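Long-range contact in aspartate--tRNA(Asp/Asn) ligase (PDB 1N9W), which attaches L-aspartate to both tRNA(Asp) and tRNA(Asn) in two steps, first activating the amino acid with ATP and then transferring it to the tRNA: residues Lys126-Leu131 with Gly393-Thr398. Sequence-based numbering, arbitrary orientation.
Sequences KVQAAL and GAERLT
Thr-398 lies against Gln-128 and Leu-131, one helical turn apart on the helix it faces. Its OG1 is 3.3 Å from CD1 of Leu-131, with CB and CG of Gln-128 a little farther off. A hydroxyl is tolerated among these carbons because it turns back on its own helix: with OG1 anti to the carbonyl carbon (chi1 -64°), it donates to Ala-394 O at 3.1 Å, from above the carbonyl plane. That oxygen also takes the backbone N-H of Thr-398, so it serves two donors. Threonine is short enough for the backbones to come close, with CA of Gln-128 and CA of Thr-398 6.1 Å apart.

Gln-128 runs at about a right angle to Thr-398. CG is anti to the backbone N and the chain stays extended, carrying the amide over the start of the other helix, where NE2 packs 3.6 Å from CG of Glu-395. Amide and carboxylate are turned 61° apart; the acid is instead held by a salt bridge from OE2 to Arg-411 and by Leu-215 N at OE1. Leu-131 presents CD1 to CG of Leu-397 at 4.5 Å, and helix 227-248 covers both leucines.

The short helical segments cross at 116°. Helix 119-141, which also meets the second subunit, is consistent with motif 1, the dimer-interface element of class II aminoacyl-tRNA synthetases. Gly-393, ending strand 387-393, is the N-cap of helix 394-402, and Gly-393 to Arg-396 are predicted to bind ATP. This strand-to-helix junction, with its glycine and arginine, is consistent with motif 3 of the same class.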
ATOM      1  N   LYS B 126     -11.305  -7.881  -4.391  1.00 22.76           N
ATOM      2  CA  LYS B 126     -11.973  -6.776  -3.714  1.00 23.43           C
ATOM      3  C   LYS B 126     -11.848  -7.006  -2.203  1.00 23.71           C
ATOM      4  O   LYS B 126     -11.599  -6.076  -1.432  1.00 21.74           O
ATOM      5  CB  LYS B 126     -13.446  -6.733  -4.132  1.00 24.28           C
ATOM      6  CG  LYS B 126     -14.276  -5.612  -3.522  1.00 29.13           C
ATOM      7  CD  LYS B 126     -13.767  -4.245  -3.932  1.00 28.88           C
ATOM      8  CE  LYS B 126     -14.706  -3.134  -3.468  1.00 32.59           C
ATOM      9  NZ  LYS B 126     -14.065  -1.779  -3.610  1.00 31.72           N
ATOM     10  N   VAL B 127     -12.002  -8.259  -1.793  1.00 22.95           N
ATOM     11  CA  VAL B 127     -11.896  -8.607  -0.387  1.00 23.46           C
ATOM     12  C   VAL B 127     -10.450  -8.428   0.071  1.00 21.76           C
ATOM     13  O   VAL B 127     -10.196  -7.918   1.158  1.00 20.84           O
ATOM     14  CB  VAL B 127     -12.389 -10.071  -0.154  1.00 23.96           C
ATOM     15  CG1 VAL B 127     -12.092 -10.515   1.275  1.00 20.21           C
ATOM     16  CG2 VAL B 127     -13.896 -10.146  -0.414  1.00 22.76           C
ATOM     17  N   GLN B 128      -9.502  -8.816  -0.777  1.00 23.53           N
ATOM     18  CA  GLN B 128      -8.084  -8.669  -0.431  1.00 24.07           C
ATOM     19  C   GLN B 128      -7.717  -7.196  -0.207  1.00 23.85           C
ATOM     20  O   GLN B 128      -6.953  -6.878   0.699  1.00 23.85           O
ATOM     21  CB  GLN B 128      -7.201  -9.228  -1.533  1.00 23.54           C
ATOM     22  CG  GLN B 128      -5.721  -9.211  -1.179  1.00 27.97           C
ATOM     23  CD  GLN B 128      -4.868  -9.769  -2.288  1.00 28.61           C
ATOM     24  OE1 GLN B 128      -4.400  -9.036  -3.159  1.00 30.77           O
ATOM     25  NE2 GLN B 128      -4.677 -11.083  -2.279  1.00 31.50           N
ATOM     26  N   ALA B 129      -8.256  -6.314  -1.049  1.00 22.31           N
ATOM     27  CA  ALA B 129      -7.972  -4.899  -0.923  1.00 21.98           C
ATOM     28  C   ALA B 129      -8.505  -4.420   0.412  1.00 21.78           C
ATOM     29  O   ALA B 129      -7.905  -3.563   1.068  1.00 20.10           O
ATOM     30  CB  ALA B 129      -8.612  -4.109  -2.066  1.00 21.08           C
ATOM     31  N   ALA B 130      -9.637  -4.971   0.833  1.00 22.80           N
ATOM     32  CA  ALA B 130     -10.198  -4.563   2.113  1.00 22.54           C
ATOM     33  C   ALA B 130      -9.288  -5.057   3.242  1.00 23.03           C
ATOM     34  O   ALA B 130      -8.939  -4.280   4.129  1.00 22.88           O
ATOM     35  CB  ALA B 130     -11.620  -5.116   2.265  1.00 22.78           C
ATOM     36  N   LEU B 131      -8.868  -6.323   3.196  1.00 22.78           N
ATOM     37  CA  LEU B 131      -7.975  -6.868   4.241  1.00 22.70           C
ATOM     38  C   LEU B 131      -6.696  -6.043   4.402  1.00 22.62           C
ATOM     39  O   LEU B 131      -6.245  -5.790   5.519  1.00 22.82           O
ATOM     40  CB  LEU B 131      -7.586  -8.313   3.911  1.00 20.88           C
ATOM     41  CG  LEU B 131      -8.721  -9.345   3.879  1.00 23.29           C
ATOM     42  CD1 LEU B 131      -8.241 -10.610   3.198  1.00 21.39           C
ATOM     43  CD2 LEU B 131      -9.210  -9.633   5.299  1.00 19.61           C
ATOM     44  N   GLY B 393       0.886 -14.028   4.476  1.00 29.11           N
ATOM     45  CA  GLY B 393       0.684 -14.361   3.076  1.00 28.44           C
ATOM     46  C   GLY B 393      -0.695 -13.875   2.696  1.00 27.25           C
ATOM     47  O   GLY B 393      -1.686 -14.576   2.909  1.00 27.67           O
ATOM     48  N   ALA B 394      -0.755 -12.666   2.143  1.00 27.01           N
ATOM     49  CA  ALA B 394      -2.021 -12.056   1.751  1.00 26.91           C
ATOM     50  C   ALA B 394      -2.950 -12.985   0.970  1.00 26.24           C
ATOM     51  O   ALA B 394      -4.096 -13.176   1.363  1.00 25.98           O
ATOM     52  CB  ALA B 394      -1.750 -10.772   0.948  1.00 27.99           C
ATOM     53  N   GLU B 395      -2.467 -13.563  -0.127  1.00 26.09           N
ATOM     54  CA  GLU B 395      -3.313 -14.441  -0.923  1.00 29.07           C
ATOM     55  C   GLU B 395      -3.810 -15.687  -0.203  1.00 29.05           C
ATOM     56  O   GLU B 395      -4.953 -16.093  -0.397  1.00 28.82           O
ATOM     57  CB  GLU B 395      -2.613 -14.872  -2.210  1.00 31.24           C
ATOM     58  CG  GLU B 395      -2.562 -13.806  -3.281  1.00 38.29           C
ATOM     59  CD  GLU B 395      -1.319 -12.968  -3.193  1.00 41.35           C
ATOM     60  OE1 GLU B 395      -1.050 -12.425  -2.098  1.00 48.62           O
ATOM     61  OE2 GLU B 395      -0.601 -12.859  -4.207  1.00 41.59           O
ATOM     62  N   ARG B 396      -2.960 -16.304   0.612  1.00 30.28           N
ATOM     63  CA  ARG B 396      -3.366 -17.513   1.334  1.00 31.23           C
ATOM     64  C   ARG B 396      -4.478 -17.198   2.311  1.00 30.42           C
ATOM     65  O   ARG B 396      -5.446 -17.950   2.434  1.00 29.04           O
ATOM     66  CB  ARG B 396      -2.193 -18.107   2.101  1.00 32.92           C
ATOM     67  CG  ARG B 396      -1.212 -18.818   1.230  1.00 36.86           C
ATOM     68  CD  ARG B 396      -0.121 -19.426   2.067  1.00 40.68           C
ATOM     69  NE  ARG B 396       0.731 -20.267   1.240  1.00 45.17           N
ATOM     70  CZ  ARG B 396       1.804 -20.915   1.677  1.00 47.41           C
ATOM     71  NH1 ARG B 396       2.177 -20.829   2.950  1.00 47.05           N
ATOM     72  NH2 ARG B 396       2.507 -21.652   0.830  1.00 47.85           N
ATOM     73  N   LEU B 397      -4.322 -16.087   3.018  1.00 29.49           N
ATOM     74  CA  LEU B 397      -5.327 -15.674   3.973  1.00 29.52           C
ATOM     75  C   LEU B 397      -6.650 -15.505   3.238  1.00 29.48           C
ATOM     76  O   LEU B 397      -7.672 -16.059   3.638  1.00 29.07           O
ATOM     77  CB  LEU B 397      -4.920 -14.353   4.619  1.00 29.22           C
ATOM     78  CG  LEU B 397      -5.946 -13.663   5.520  1.00 27.64           C
ATOM     79  CD1 LEU B 397      -6.439 -14.620   6.604  1.00 27.86           C
ATOM     80  CD2 LEU B 397      -5.286 -12.444   6.126  1.00 25.93           C
ATOM     81  N   THR B 398      -6.607 -14.749   2.146  1.00 29.76           N
ATOM     82  CA  THR B 398      -7.788 -14.469   1.332  1.00 28.79           C
ATOM     83  C   THR B 398      -8.393 -15.754   0.795  1.00 30.35           C
ATOM     84  O   THR B 398      -9.610 -15.934   0.804  1.00 29.29           O
ATOM     85  CB  THR B 398      -7.433 -13.558   0.126  1.00 27.61           C
ATOM     86  OG1 THR B 398      -6.996 -12.279   0.602  1.00 28.04           O
ATOM     87  CG2 THR B 398      -8.635 -13.372  -0.785  1.00 25.23           C
TER